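Local coordinates for sugar isomerase (Sinorhizobium meliloti, PDB 3QC0), which binds zinc in a xylose isomerase-like TIM barrel and probably isomerises a sugar, at residues I249-A252 / D253-W256. Sequence-based numbering, arbitrary orientation.
Sequences IFSA and DNWW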
loop_
_atom_site.group_PDB
_atom_site.type_symbol
_atom_site.label_atom_id
_atom_site.label_comp_id
_atom_site.label_asym_id
_atom_site.label_seq_id
_atom_site.Cartn_x
_atom_site.Cartn_y
_atom_site.Cartn_z
ATOM N N ILE A 249 5.905 -12.519 -12.023
ATOM C CA ILE A 249 5.845 -13.173 -10.725
ATOM C C ILE A 249 7.233 -13.215 -10.086
ATOM O O ILE A 249 8.180 -13.728 -10.673
ATOM C CB ILE A 249 5.295 -14.622 -10.836
ATOM C CG1 ILE A 249 3.872 -14.594 -11.392
ATOM C CG2 ILE A 249 5.339 -15.323 -9.452
ATOM C CD1 ILE A 249 3.274 -15.946 -11.842
ATOM N N PHE A 250 7.349 -12.679 -8.882
ATOM C CA PHE A 250 8.512 -12.819 -8.020
ATOM C C PHE A 250 8.109 -13.777 -6.895
ATOM O O PHE A 250 7.265 -13.418 -6.071
ATOM C CB PHE A 250 8.969 -11.480 -7.391
ATOM C CG PHE A 250 9.060 -10.300 -8.346
ATOM C CD1 PHE A 250 9.318 -10.440 -9.688
ATOM C CD2 PHE A 250 8.959 -9.013 -7.843
ATOM C CE1 PHE A 250 9.389 -9.319 -10.531
ATOM C CE2 PHE A 250 9.038 -7.904 -8.680
ATOM C CZ PHE A 250 9.235 -8.064 -10.037
ATOM N N SER A 251 8.648 -14.997 -6.866
ATOM C CA SER A 251 8.207 -16.014 -5.891
ATOM C C SER A 251 9.381 -16.841 -5.385
ATOM O O SER A 251 9.666 -17.930 -5.906
ATOM C CB SER A 251 7.132 -16.912 -6.490
ATOM O OG SER A 251 6.705 -17.918 -5.559
ATOM N N ALA A 252 10.025 -16.340 -4.347
ATOM C CA ALA A 252 11.284 -16.914 -3.881
ATOM C C ALA A 252 11.107 -18.328 -3.363
ATOM O O ALA A 252 12.027 -19.139 -3.504
ATOM C CB ALA A 252 11.921 -16.039 -2.802
ATOM N N ASP A 253 9.976 -18.627 -2.753
ATOM C CA ASP A 253 9.793 -19.933 -2.079
ATOM C C ASP A 253 8.892 -20.899 -2.822
ATOM O O ASP A 253 8.684 -22.029 -2.351
ATOM C CB ASP A 253 9.252 -19.703 -0.666
ATOM C CG ASP A 253 10.320 -19.128 0.275
ATOM O OD1 ASP A 253 11.544 -19.274 -0.025
ATOM O OD2 ASP A 253 9.934 -18.546 1.323
ATOM N N ASN A 254 8.387 -20.501 -3.985
ATOM C CA ASN A 254 7.535 -21.359 -4.788
ATOM C C ASN A 254 7.989 -21.395 -6.258
ATOM O O ASN A 254 8.820 -22.237 -6.624
ATOM C CB ASN A 254 6.046 -20.987 -4.629
ATOM C CG ASN A 254 5.115 -21.977 -5.286
ATOM O OD1 ASN A 254 5.550 -23.040 -5.753
ATOM N ND2 ASN A 254 3.823 -21.655 -5.327
ATOM N N TRP A 255 7.523 -20.486 -7.099
ATOM C CA TRP A 255 7.715 -20.619 -8.553
ATOM C C TRP A 255 9.165 -20.520 -8.986
ATOM O O TRP A 255 9.559 -21.203 -9.952
ATOM C CB TRP A 255 6.828 -19.637 -9.326
ATOM C CG TRP A 255 5.416 -19.855 -8.958
ATOM C CD1 TRP A 255 4.641 -19.080 -8.110
ATOM C CD2 TRP A 255 4.596 -20.948 -9.354
ATOM N NE1 TRP A 255 3.414 -19.641 -7.974
ATOM C CE2 TRP A 255 3.347 -20.795 -8.701
ATOM C CE3 TRP A 255 4.804 -22.070 -10.162
ATOM C CZ2 TRP A 255 2.299 -21.679 -8.884
ATOM C CZ3 TRP A 255 3.767 -22.946 -10.340
ATOM C CH2 TRP A 255 2.529 -22.754 -9.716
ATOM N N TRP A 256 9.986 -19.780 -8.258
ATOM C CA TRP A 256 11.408 -19.698 -8.600
ATOM C C TRP A 256 12.162 -20.988 -8.256
ATOM O O TRP A 256 13.297 -21.129 -8.681
ATOM C CB TRP A 256 12.122 -18.531 -7.908
ATOM C CG TRP A 256 11.806 -17.179 -8.508
ATOM C CD1 TRP A 256 11.107 -16.931 -9.648
ATOM C CD2 TRP A 256 12.198 -15.909 -7.989
ATOM N NE1 TRP A 256 11.046 -15.568 -9.881
ATOM C CE2 TRP A 256 11.707 -14.920 -8.875
ATOM C CE3 TRP A 256 12.913 -15.505 -6.873
ATOM C CZ2 TRP A 256 11.905 -13.563 -8.662
ATOM C CZ3 TRP A 256 13.118 -14.164 -6.659
ATOM C CH2 TRP A 256 12.619 -13.200 -7.569
#
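Ser-251 and Trp-256 meet in the loop that follows the eighth strand of the TIM barrel, just beyond the zinc ligand Glu-248. The loop curls back on itself. Ser-251 O accepts Trp-256 N at 3.0 Å, with an N-H...O angle of 157°, and takes a weak second bond from Asn-254 N. Ser-251 OG also accepts Trp-255 N at 3.1 Å. It reaches there because OG lies anti to its own backbone N (chi1 179°). The tight part is where the indole of Trp-256 lies over the buried Ser-251. One face lies against the backbone, with Ser-251 N 3.6 Å above its centre. Trp-256 CZ2 lies 3.8 Å from Phe-250 CB; the two side chains lie side by side, pointing the same way. Trp-256 NE1 bonds to Ala-12 O. Replacing Trp-256 with alanine would probably uncover the Phe-250 to Ser-251 backbone and leave Ala-12 O without this donor. The ring of Phe-250 leads away toward the zinc pocket and makes a cation-pi contact with Arg-219. Packing is looser at the outer bend. Asp-253 is exposed there; its OD1 makes a long, weak ion pair with Lys-257. Deeper in, Ile-249 CG2 touches Trp-255 CD1 at 4.1 Å.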